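Pyrsv_gp04 (Pyrobaculum spherical virus, PDB 2VXZ) is of unknown function but probably acts as a DNA-binding transcriptional regulator of the virus. Local coordinates at residues V9-R12 with L13-L17; G35-H38 with G39-K42; V83-L86 with V87-K91; L20-G23 with C24-T27; G140-Y143 with V144-D147. One frame throughout, in Å; residues are numbered along the deposited sequence.

Five local contacts, each within one continuous stretch of chain, mark out an elongated single chain. In chain order they run interaction 1 (helix 7-20), interaction 4 (the turn into strand 25-26), interaction 2 (the start of helix 38-50), interaction 3 (the end of helix 69-89) and interaction 5 (the loop after helix 125-139). The first three cluster, with centres about 12 to 15 Å apart; Leu36 packs on Arg12, and Thr27 on Ala41 and Lys42, within what has the topology of a winged helix. Helix 69-89 leads from there to interaction 3 at its far end. Interactions 3 and 5, centres about 19 Å apart, belong to the regulator-family region, their centres about 38 and 41 Å from that of interaction 1.

Interaction 1: V9-R12 with L13-L17; sequences VLVR and LRDIL
The carbonyl oxygens of Val9, Leu10, Val11 and Arg12 accept hydrogen bonds from the amides of Leu13, Arg14, Asp15 and Ile16, so the nine residues form one unbroken alpha helix. The bond from Leu13 N to Val9 O measures 2.9 Å, and that from Arg14 N to Leu10 O is 3.1 Å. Side chains a turn apart lie alongside one another, and each pair differs in kind. Val9 and Leu13 are purely apolar, CG1 of Val9 resting 3.6 Å from Leu13 CD1. Leu10 CD2 sits over one face of the Arg14 guanidinium, displaced toward its rim; Arg14 brings the group there by bending at chi3 (-87°). The 3.0 Å between Leu10 CD2 and Arg14 NH1 is short enough to leave the exact placing of this pair doubtful. Val11 CG1 lies 3.6 Å from Asp15 OD2. Arg12 folds at chi2 and chi3 and gives its NH1 to Leu34 O, tying this helix to the end of helix 27-34; Arg12 NH1 stays 4.5 Å from Asp15 OD2, beyond a salt bridge. A water modelled between these two atoms makes contacts so short that the bridge is doubtful. Leu13 and Ile16 turn inward onto Leu44 of helix 38-50, and Ile16 also meets Ile30 and Leu34. A buried apolar flank of Leu13 and Ile16 and a more exposed, mixed flank are consistent with the first helix of a winged-helix domain, laid against its helix-turn-helix pair.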
loop_
_atom_site.group_PDB
_atom_site.type_symbol
_atom_site.label_atom_id
_atom_site.label_comp_id
_atom_site.label_asym_id
_atom_site.label_seq_id
_atom_site.Cartn_x
_atom_site.Cartn_y
_atom_site.Cartn_z
ATOM N N VAL A 9 7.792 -2.326 25.040
ATOM C CA VAL A 9 7.885 -3.235 23.889
ATOM C C VAL A 9 6.676 -4.170 23.790
ATOM O O VAL A 9 6.124 -4.346 22.714
ATOM C CB VAL A 9 9.203 -4.050 23.900
ATOM C CG1 VAL A 9 9.167 -5.185 22.861
ATOM C CG2 VAL A 9 10.383 -3.122 23.642
ATOM N N LEU A 10 6.265 -4.753 24.909
ATOM C CA LEU A 10 5.101 -5.649 24.920
ATOM C C LEU A 10 3.839 -4.958 24.400
ATOM O O LEU A 10 3.124 -5.508 23.556
ATOM C CB LEU A 10 4.866 -6.198 26.329
ATOM C CG LEU A 10 3.671 -7.135 26.502
ATOM C CD1 LEU A 10 3.959 -8.208 27.534
ATOM C CD2 LEU A 10 2.405 -6.346 26.884
ATOM N N VAL A 11 3.574 -3.756 24.903
ATOM C CA VAL A 11 2.388 -2.994 24.501
ATOM C C VAL A 11 2.464 -2.630 23.019
ATOM O O VAL A 11 1.503 -2.787 22.282
ATOM C CB VAL A 11 2.236 -1.707 25.357
ATOM C CG1 VAL A 11 1.298 -0.711 24.680
ATOM C CG2 VAL A 11 1.732 -2.063 26.736
ATOM N N ARG A 12 3.628 -2.176 22.569
ATOM C CA ARG A 12 3.781 -1.797 21.173
ATOM C C ARG A 12 3.671 -2.973 20.208
ATOM O O ARG A 12 3.087 -2.839 19.159
ATOM C CB ARG A 12 5.114 -1.068 20.956
ATOM C CG ARG A 12 5.282 0.196 21.803
ATOM C CD ARG A 12 4.096 1.118 21.752
ATOM N NE ARG A 12 4.502 2.528 21.748
ATOM C CZ ARG A 12 3.815 3.503 21.157
ATOM N NH1 ARG A 12 2.673 3.239 20.553
ATOM N NH2 ARG A 12 4.257 4.749 21.186
ATOM N N LEU A 13 4.230 -4.126 20.565
ATOM C CA LEU A 13 4.109 -5.313 19.713
ATOM C C LEU A 13 2.647 -5.699 19.563
ATOM O O LEU A 13 2.183 -5.997 18.464
ATOM C CB LEU A 13 4.885 -6.487 20.300
ATOM C CG LEU A 13 6.406 -6.346 20.271
ATOM C CD1 LEU A 13 7.052 -7.489 21.037
ATOM C CD2 LEU A 13 6.947 -6.277 18.852
ATOM N N ARG A 14 1.937 -5.688 20.690
ATOM C CA ARG A 14 0.505 -6.004 20.762
ATOM C C ARG A 14 -0.302 -5.039 19.880
ATOM O O ARG A 14 -1.174 -5.450 19.102
ATOM C CB ARG A 14 0.099 -5.882 22.242
ATOM C CG ARG A 14 -1.261 -6.329 22.652
ATOM C CD ARG A 14 -1.354 -6.291 24.192
ATOM N NE ARG A 14 -0.890 -7.528 24.837
ATOM C CZ ARG A 14 -0.572 -7.643 26.129
ATOM N NH1 ARG A 14 -0.617 -6.591 26.944
ATOM N NH2 ARG A 14 -0.191 -8.820 26.613
ATOM N N ASP A 15 0.016 -3.759 19.991
ATOM C CA ASP A 15 -0.648 -2.730 19.208
ATOM C C ASP A 15 -0.422 -2.864 17.705
ATOM O O ASP A 15 -1.357 -2.671 16.936
ATOM C CB ASP A 15 -0.233 -1.337 19.669
ATOM C CG ASP A 15 -0.758 -0.997 21.068
ATOM O OD1 ASP A 15 -1.584 -1.741 21.637
ATOM O OD2 ASP A 15 -0.310 0.018 21.599
ATOM N N ILE A 16 0.790 -3.225 17.290
ATOM C CA ILE A 16 1.082 -3.372 15.859
ATOM C C ILE A 16 0.269 -4.547 15.307
ATOM O O ILE A 16 -0.366 -4.437 14.261
ATOM C CB ILE A 16 2.590 -3.580 15.600
ATOM C CG1 ILE A 16 3.371 -2.302 15.925
ATOM C CG2 ILE A 16 2.850 -3.960 14.131
ATOM C CD1 ILE A 16 4.899 -2.504 15.953
ATOM N N LEU A 17 0.275 -5.666 16.021
ATOM C CA LEU A 17 -0.492 -6.841 15.586
ATOM C C LEU A 17 -1.994 -6.537 15.494
ATOM O O LEU A 17 -2.673 -6.969 14.557
ATOM C CB LEU A 17 -0.224 -8.025 16.512
ATOM C CG LEU A 17 1.197 -8.608 16.413
ATOM C CD1 LEU A 17 1.385 -9.736 17.436
ATOM C CD2 LEU A 17 1.527 -9.105 15.003
HETATM O O HOH W 1 1.040 1.366 20.102
#

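Interaction 2: G35-H38 with G39-K42; sequences GLSH and GRAK
Ser37 caps the helix that begins right after it, and Arg40 answers its hydroxyl twice. OG accepts from the backbone, Arg40 N to Ser37 OG being 3.3 Å at an angle of 158°. The same oxygen takes a second donor, Arg40 NH1, also 3.3 Å from Ser37 OG but less straight at 146°, with the oxygen lying near the guanidinium edge yet tilted from its plane. With chi1 at 51°, OG stands between the backbone N and the carbonyl carbon of Ser37, turned to the helix start. The extended Arg40 chain passes close by the hydroxyl before its tip bonds there. The next acceptors are met by the ordinary helical pattern: Ala41 N reaches Ser37 O at 3.1 Å, and Lys42 N reaches His38 O at 3.0 Å. His38 ND1 is satisfied outside the contact, by Gln31 OE1 of helix 27-34. Lys42 runs beside the ring and lays CG over its face in a CH-pi contact, 4.1 Å from the centroid of the His38 ring. Just before the cap, Leu36 CD1 packs 4.1 Å from Ala41 CB, in the positions of a hydrophobic staple, while Gly35 with positive phi ends the preceding helix in a Schellman motif. Schellman end, short link and serine N-cap together form what is, by topology, the turn of a helix-turn-helix, leading into helix 38-50, the likely recognition helix of a winged helix.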
loop_
_atom_site.group_PDB
_atom_site.type_symbol
_atom_site.label_atom_id
_atom_site.label_comp_id
_atom_site.label_asym_id
_atom_site.label_seq_id
_atom_site.Cartn_x
_atom_site.Cartn_y
_atom_site.Cartn_z
ATOM N N GLY A 35 2.170 6.658 16.749
ATOM C CA GLY A 35 3.040 7.712 17.297
ATOM C C GLY A 35 4.449 7.235 17.595
ATOM O O GLY A 35 5.069 7.683 18.571
ATOM N N LEU A 36 4.954 6.350 16.741
ATOM C CA LEU A 36 6.302 5.789 16.882
ATOM C C LEU A 36 7.306 6.547 16.041
ATOM O O LEU A 36 6.956 7.066 14.992
ATOM C CB LEU A 36 6.318 4.331 16.433
ATOM C CG LEU A 36 5.632 3.333 17.367
ATOM C CD1 LEU A 36 5.390 1.990 16.677
ATOM C CD2 LEU A 36 6.435 3.158 18.658
ATOM N N SER A 37 8.558 6.604 16.491
ATOM C CA SER A 37 9.658 7.002 15.604
ATOM C C SER A 37 9.871 5.963 14.486
ATOM O O SER A 37 9.472 4.809 14.596
ATOM C CB SER A 37 10.956 7.122 16.380
ATOM O OG SER A 37 11.173 5.954 17.149
ATOM N N HIS A 38 10.533 6.372 13.415
ATOM C CA HIS A 38 10.869 5.428 12.354
ATOM C C HIS A 38 11.637 4.220 12.909
ATOM O O HIS A 38 11.306 3.069 12.588
ATOM C CB HIS A 38 11.694 6.113 11.276
ATOM C CG HIS A 38 11.899 5.280 10.053
ATOM N ND1 HIS A 38 10.896 4.518 9.496
ATOM C CD2 HIS A 38 12.984 5.111 9.261
ATOM C CE1 HIS A 38 11.357 3.903 8.421
ATOM N NE2 HIS A 38 12.621 4.248 8.256
ATOM N N GLY A 39 12.653 4.502 13.731
ATOM C CA GLY A 39 13.525 3.478 14.290
ATOM C C GLY A 39 12.795 2.463 15.145
ATOM O O GLY A 39 12.988 1.269 14.974
ATOM N N ARG A 40 11.972 2.940 16.081
ATOM C CA ARG A 40 11.207 2.040 16.952
ATOM C C ARG A 40 10.261 1.164 16.125
ATOM O O ARG A 40 10.182 -0.047 16.350
ATOM C CB ARG A 40 10.433 2.819 18.020
ATOM C CG ARG A 40 11.322 3.420 19.093
ATOM C CD ARG A 40 10.500 3.983 20.245
ATOM N NE ARG A 40 11.357 4.500 21.314
ATOM C CZ ARG A 40 11.919 5.713 21.329
ATOM N NH1 ARG A 40 11.765 6.567 20.323
ATOM N NH2 ARG A 40 12.662 6.081 22.366
ATOM N N ALA A 41 9.554 1.755 15.162
ATOM C CA ALA A 41 8.621 0.964 14.353
ATOM C C ALA A 41 9.361 -0.139 13.602
ATOM O O ALA A 41 8.936 -1.299 13.587
ATOM C CB ALA A 41 7.822 1.854 13.379
ATOM N N LYS A 42 10.475 0.213 12.978
ATOM C CA LYS A 42 11.249 -0.782 12.255
ATOM C C LYS A 42 11.799 -1.866 13.185
ATOM O O LYS A 42 11.825 -3.033 12.820
ATOM C CB LYS A 42 12.370 -0.109 11.458
ATOM C CG LYS A 42 11.833 0.652 10.241
ATOM C CD LYS A 42 12.895 0.892 9.204
ATOM C CE LYS A 42 13.332 -0.413 8.533
ATOM N NZ LYS A 42 12.272 -0.950 7.633
#

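Interaction 3: V83-L86 with V87-K91; sequences VERL and VTTNK
Asn90 folds back alongside the last turn of helix 69-89 so that its side-chain amide meets Leu86 O. The helix is finished there by a Schellman motif: Lys91 takes positive phi, and bonds run back into the last turn, among them Lys91 N to Thr88 O at 3.0 Å. Polar side chains add to that end by bringing further donors to its carbonyls. Arg85 O receives Thr89 N at 2.9 Å and, in the conformer described, the hydroxyl as well, with Thr89 OG1 2.7 Å from Arg85 O; the two donors come from opposite faces of the carbonyl plane. Since Thr89 was modelled in two conformers, the hydroxyl bond is doubtful. Val83 and Val87 lie a turn apart, CG1 of Val83 4.3 Å from CG2 of Val87, and Val83 packs on Leu134, Leu135 and Ile138 of helix 125-139. Leu86 turns instead to Leu103 and Ile104 of helix 97-106. Arg85 is paired through NH2 with Glu82 and Asp107, and Glu84 with Arg156. The Asn90 amide can turn back because its CG stands beside the backbone N, with chi1 at -70°. Leu86 O thus has two donors: Asn90 N comes from above its plane at 3.2 Å, whereas Asn90 ND2 lies in the plane, on a lone pair of Leu86 O, 2.9 Å away and nearly straight at 167°.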
loop_
_atom_site.group_PDB
_atom_site.type_symbol
_atom_site.label_atom_id
_atom_site.label_comp_id
_atom_site.label_asym_id
_atom_site.label_seq_id
_atom_site.Cartn_x
_atom_site.Cartn_y
_atom_site.Cartn_z
ATOM N N VAL A 83 -8.688 -0.208 -8.239
ATOM C CA VAL A 83 -8.154 0.421 -9.453
ATOM C C VAL A 83 -9.073 0.122 -10.646
ATOM O O VAL A 83 -9.435 1.022 -11.406
ATOM C CB VAL A 83 -6.703 -0.018 -9.766
ATOM C CG1 VAL A 83 -6.243 0.538 -11.143
ATOM C CG2 VAL A 83 -5.758 0.427 -8.646
ATOM N N GLU A 84 -9.471 -1.132 -10.802
ATOM C CA GLU A 84 -10.274 -1.512 -11.961
ATOM C C GLU A 84 -11.662 -0.905 -11.909
ATOM O O GLU A 84 -12.223 -0.565 -12.956
ATOM C CB GLU A 84 -10.340 -3.033 -12.099
ATOM C CG GLU A 84 -8.973 -3.631 -12.397
ATOM C CD GLU A 84 -9.066 -4.962 -13.048
ATOM O OE1 GLU A 84 -9.412 -5.931 -12.343
ATOM O OE2 GLU A 84 -8.810 -5.021 -14.277
ATOM N N ARG A 85 -12.214 -0.733 -10.704
ATOM C CA ARG A 85 -13.501 -0.030 -10.563
ATOM C C ARG A 85 -13.388 1.431 -11.020
ATOM O O ARG A 85 -14.260 1.944 -11.746
ATOM C CB ARG A 85 -14.022 -0.089 -9.128
ATOM C CG ARG A 85 -15.368 0.616 -8.952
ATOM C CD ARG A 85 -15.914 0.487 -7.569
ATOM N NE ARG A 85 -15.013 1.072 -6.594
ATOM C CZ ARG A 85 -14.917 2.373 -6.318
ATOM N NH1 ARG A 85 -15.678 3.273 -6.927
ATOM N NH2 ARG A 85 -14.053 2.773 -5.405
ATOM N N LEU A 86 -12.330 2.103 -10.581
ATOM C CA LEU A 86 -12.107 3.493 -10.969
ATOM C C LEU A 86 -11.866 3.623 -12.483
ATOM O O LEU A 86 -12.315 4.587 -13.113
ATOM C CB LEU A 86 -10.949 4.100 -10.181
ATOM C CG LEU A 86 -11.121 4.205 -8.673
ATOM C CD1 LEU A 86 -9.794 4.645 -8.006
ATOM C CD2 LEU A 86 -12.278 5.125 -8.303
ATOM N N VAL A 87 -11.161 2.660 -13.063
ATOM C CA VAL A 87 -10.924 2.653 -14.513
ATOM C C VAL A 87 -12.226 2.437 -15.295
ATOM O O VAL A 87 -12.482 3.103 -16.311
ATOM C CB VAL A 87 -9.892 1.566 -14.895
ATOM C CG1 VAL A 87 -9.962 1.253 -16.385
ATOM C CG2 VAL A 87 -8.492 2.009 -14.485
ATOM N N THR A 88 -13.040 1.505 -14.818
ATOM C CA THR A 88 -14.305 1.177 -15.473
ATOM C C THR A 88 -15.264 2.355 -15.391
ATOM O O THR A 88 -15.833 2.758 -16.404
ATOM C CB THR A 88 -14.949 -0.065 -14.850
ATOM O OG1 THR A 88 -14.102 -1.198 -15.087
ATOM C CG2 THR A 88 -16.338 -0.335 -15.449
ATOM N N THR A 89 -15.425 2.907 -14.186
ATOM C CA THR A 89 -16.371 3.997 -13.944
ATOM C C THR A 89 -16.040 5.221 -14.788
ATOM O O THR A 89 -16.929 5.948 -15.215
ATOM C CB THR A 89 -16.375 4.399 -12.455
ATOM O OG1 THR A 89 -16.667 3.246 -11.659
ATOM C CG2 THR A 89 -17.414 5.481 -12.175
ATOM N N ASN A 90 -14.751 5.447 -15.017
ATOM C CA ASN A 90 -14.306 6.588 -15.807
ATOM C C ASN A 90 -14.001 6.238 -17.266
ATOM O O ASN A 90 -13.555 7.095 -18.019
ATOM C CB ASN A 90 -13.094 7.226 -15.129
ATOM C CG ASN A 90 -13.461 7.941 -13.838
ATOM O OD1 ASN A 90 -13.808 9.117 -13.856
ATOM N ND2 ASN A 90 -13.381 7.237 -12.710
ATOM N N LYS A 91 -14.249 4.987 -17.651
ATOM C CA LYS A 91 -14.078 4.501 -19.022
ATOM C C LYS A 91 -12.684 4.825 -19.577
ATOM O O LYS A 91 -12.534 5.242 -20.727
ATOM C CB LYS A 91 -15.182 5.060 -19.930
ATOM C CG LYS A 91 -16.600 4.726 -19.452
ATOM C CD LYS A 91 -17.655 5.149 -20.486
ATOM C CE LYS A 91 -19.060 4.663 -20.123
ATOM N NZ LYS A 91 -19.110 3.196 -19.882
#

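Interaction 4: L20-G23 with C24-T27; sequences LADG and CKTT
A salt bridge from a buried lysine to an exposed aspartate, with the lysine reaching back to a turn, makes up this local contact, placed where helix 7-20 gives way to the short, weakly bonded edge strand 25-26. Lys25 sends its ammonium back toward the turn, and NZ lies 2.7 Å from Asp22 OD1, approaching from above the carboxylate plane as the two side chains cross at about a right angle. The same nitrogen bonds to Gly23 O at 3.2 Å, again from above the carbonyl plane, and to Leu19 O near the helix end, so three acceptors share it. A bend at chi4 (52°) at the end of the otherwise extended Lys25 chain swings NZ toward them. Leu20 to Gly23 form a type I beta turn, and Gly23, with phi 160°, leaves the helix in a conformation open to few other residues. In what is probably a winged-helix topology, this is the link from the first helix to the first strand, which pairs through Lys25 with Val65 of strand 62-66. Leu20 runs past the lysine in the opposite direction, its CD2 3.9 Å from Lys25 CB, and reaches Val65 as well. Next to them Cys24, modelled in two conformers, forms a disulfide with Cys66, tying the start of the sheet to the end of strand 62-66.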
loop_
_atom_site.group_PDB
_atom_site.type_symbol
_atom_site.label_atom_id
_atom_site.label_comp_id
_atom_site.label_asym_id
_atom_site.label_seq_id
_atom_site.Cartn_x
_atom_site.Cartn_y
_atom_site.Cartn_z
ATOM N N LEU A 20 -2.696 -4.452 12.390
ATOM C CA LEU A 20 -2.657 -5.310 11.201
ATOM C C LEU A 20 -3.804 -6.315 11.053
ATOM O O LEU A 20 -3.962 -6.900 9.981
ATOM C CB LEU A 20 -1.334 -6.077 11.145
ATOM C CG LEU A 20 -0.090 -5.205 11.005
ATOM C CD1 LEU A 20 1.144 -6.067 11.142
ATOM C CD2 LEU A 20 -0.099 -4.429 9.681
ATOM N N ALA A 21 -4.589 -6.540 12.105
ATOM C CA ALA A 21 -5.686 -7.511 12.041
ATOM C C ALA A 21 -6.662 -7.203 10.914
ATOM O O ALA A 21 -7.221 -8.110 10.313
ATOM C CB ALA A 21 -6.432 -7.577 13.376
ATOM N N ASP A 22 -6.846 -5.919 10.626
ATOM C CA ASP A 22 -7.772 -5.466 9.600
ATOM C C ASP A 22 -7.151 -5.405 8.197
ATOM O O ASP A 22 -7.875 -5.308 7.201
ATOM C CB ASP A 22 -8.333 -4.087 9.980
ATOM C CG ASP A 22 -7.385 -3.291 10.864
ATOM O OD1 ASP A 22 -6.848 -2.260 10.399
ATOM O OD2 ASP A 22 -7.167 -3.708 12.031
ATOM N N GLY A 23 -5.822 -5.442 8.107
ATOM C CA GLY A 23 -5.157 -5.546 6.812
ATOM C C GLY A 23 -3.707 -5.100 6.842
ATOM O O GLY A 23 -3.263 -4.500 7.818
ATOM N N CYS A 24 -2.977 -5.411 5.770
ATOM C CA CYS A 24 -1.572 -5.023 5.658
ATOM C C CYS A 24 -1.423 -3.517 5.657
ATOM O O CYS A 24 -2.281 -2.800 5.163
ATOM C CB CYS A 24 -0.947 -5.560 4.380
ATOM S SG CYS A 24 -1.543 -7.161 3.931
ATOM N N LYS A 25 -0.310 -3.050 6.202
ATOM C CA LYS A 25 -0.040 -1.632 6.278
ATOM C C LYS A 25 1.422 -1.386 6.044
ATOM O O LYS A 25 2.255 -2.237 6.352
ATOM C CB LYS A 25 -0.442 -1.106 7.653
ATOM C CG LYS A 25 -1.914 -1.333 7.939
ATOM C CD LYS A 25 -2.355 -0.716 9.237
ATOM C CE LYS A 25 -3.862 -0.560 9.284
ATOM N NZ LYS A 25 -4.588 -1.822 8.973
ATOM N N THR A 26 1.739 -0.211 5.511
ATOM C CA THR A 26 3.131 0.206 5.402
ATOM C C THR A 26 3.661 0.591 6.780
ATOM O O THR A 26 2.897 0.988 7.655
ATOM C CB THR A 26 3.300 1.407 4.475
ATOM O OG1 THR A 26 2.695 2.573 5.066
ATOM C CG2 THR A 26 2.669 1.116 3.117
ATOM N N THR A 27 4.974 0.482 6.954
ATOM C CA THR A 27 5.631 0.969 8.154
ATOM C C THR A 27 5.299 2.445 8.401
ATOM O O THR A 27 5.089 2.849 9.546
ATOM C CB THR A 27 7.162 0.746 8.078
ATOM O OG1 THR A 27 7.414 -0.648 7.858
ATOM C CG2 THR A 27 7.846 1.191 9.364
#

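Interaction 5: G140-Y143 with V144-D147; sequences GEPY and VKTD
Pro142 and Lys145 cross at about a right angle, the lysine chain passing over the proline and then turning back on its carbonyl. Along the way Lys145 CG lies 3.9 Å from Pro142 CG, an aliphatic contact that sets the first part of the chain against the ring. The rest is steered by bends at chi2 and chi4; the last, at 46°, brings the ammonium round so that Lys145 NZ stands 2.6 Å from Pro142 O, in the plane of that carbonyl. A short, well-directed bond of this kind closes the loop on itself through a side chain. Glu141 stays farther off: its OE1 is 4.7 Å from Lys145 NZ, and a water fills the gap, donating to Glu141 OE1 at 2.7 Å and accepting only a weak bond from the lysine. The two opposite charges may therefore steady each other without direct contact, while Glu141 also has a weak, long ion pair with Lys136. Tyr143 and Val144 point elsewhere and lie aslant to each other, Tyr143 CD2 lying 3.9 Å from Val144 CG2. With CG anti to the backbone N (chi1 180°), the tyrosine ring extends from the chain and reaches Leu152 of strand 151-152. Pro142 is the buried member of the group, resting on Thr149 and Tyr151. Val144 shares backbone hydrogen bonds with Val150 and also packs on it, and because Tyr143 faces that same residue, the pair forms a classic beta bulge in the surface loop that joins helix 125-139 to strand 151-152 in the regulator-family region.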
loop_
_atom_site.group_PDB
_atom_site.type_symbol
_atom_site.label_atom_id
_atom_site.label_comp_id
_atom_site.label_asym_id
_atom_site.label_seq_id
_atom_site.Cartn_x
_atom_site.Cartn_y
_atom_site.Cartn_z
ATOM N N GLY A 140 1.014 -4.458 -16.742
ATOM C CA GLY A 140 2.326 -4.754 -17.313
ATOM C C GLY A 140 3.144 -3.498 -17.540
ATOM O O GLY A 140 2.788 -2.423 -17.061
ATOM N N GLU A 141 4.233 -3.633 -18.293
ATOM C CA GLU A 141 5.142 -2.511 -18.519
ATOM C C GLU A 141 4.448 -1.371 -19.247
ATOM O O GLU A 141 3.650 -1.605 -20.149
ATOM C CB GLU A 141 6.356 -2.948 -19.323
ATOM C CG GLU A 141 7.199 -3.990 -18.644
ATOM C CD GLU A 141 7.836 -3.490 -17.384
ATOM O OE1 GLU A 141 8.309 -2.335 -17.370
ATOM O OE2 GLU A 141 7.857 -4.247 -16.399
ATOM N N PRO A 142 4.763 -0.130 -18.867
ATOM C CA PRO A 142 4.050 1.002 -19.443
ATOM C C PRO A 142 4.369 1.266 -20.911
ATOM O O PRO A 142 5.454 0.923 -21.393
ATOM C CB PRO A 142 4.529 2.183 -18.599
ATOM C CG PRO A 142 5.847 1.793 -18.117
ATOM C CD PRO A 142 5.784 0.307 -17.896
ATOM N N TYR A 143 3.405 1.874 -21.600
ATOM C CA TYR A 143 3.583 2.310 -22.981
ATOM C C TYR A 143 4.501 3.543 -23.065
ATOM O O TYR A 143 5.377 3.613 -23.935
ATOM C CB TYR A 143 2.216 2.615 -23.584
ATOM C CG TYR A 143 2.250 3.087 -25.007
ATOM C CD1 TYR A 143 2.859 2.320 -26.001
ATOM C CD2 TYR A 143 1.628 4.275 -25.371
ATOM C CE1 TYR A 143 2.883 2.757 -27.315
ATOM C CE2 TYR A 143 1.642 4.717 -26.671
ATOM C CZ TYR A 143 2.267 3.960 -27.647
ATOM O OH TYR A 143 2.276 4.391 -28.960
ATOM N N VAL A 144 4.282 4.497 -22.165
ATOM C CA VAL A 144 5.110 5.691 -22.061
ATOM C C VAL A 144 5.903 5.552 -20.770
ATOM O O VAL A 144 5.333 5.365 -19.694
ATOM C CB VAL A 144 4.257 7.002 -22.056
ATOM C CG1 VAL A 144 5.138 8.246 -21.983
ATOM C CG2 VAL A 144 3.347 7.059 -23.296
ATOM N N LYS A 145 7.227 5.635 -20.886
ATOM C CA LYS A 145 8.125 5.292 -19.786
ATOM C C LYS A 145 8.772 6.494 -19.096
ATOM O O LYS A 145 9.103 6.414 -17.908
ATOM C CB LYS A 145 9.212 4.330 -20.292
ATOM C CG LYS A 145 8.723 2.888 -20.540
ATOM C CD LYS A 145 9.395 2.240 -21.766
ATOM C CE LYS A 145 9.331 0.715 -21.729
ATOM N NZ LYS A 145 7.988 0.156 -21.359
ATOM N N THR A 146 8.953 7.600 -19.817
ATOM C CA THR A 146 9.724 8.737 -19.293
ATOM C C THR A 146 8.836 9.872 -18.820
ATOM O O THR A 146 7.814 10.172 -19.440
ATOM C CB THR A 146 10.682 9.303 -20.333
ATOM O OG1 THR A 146 9.931 9.911 -21.392
ATOM C CG2 THR A 146 11.565 8.201 -20.889
ATOM N N ASP A 147 9.278 10.514 -17.740
ATOM C CA ASP A 147 8.517 11.507 -17.007
ATOM C C ASP A 147 7.357 10.771 -16.318
ATOM O O ASP A 147 7.578 9.982 -15.385
ATOM C CB ASP A 147 8.048 12.660 -17.922
ATOM C CG ASP A 147 9.202 13.416 -18.580
ATOM O OD1 ASP A 147 10.381 13.231 -18.201
ATOM O OD2 ASP A 147 8.909 14.220 -19.491
HETATM O O HOH W 2 9.444 -0.159 -18.589
#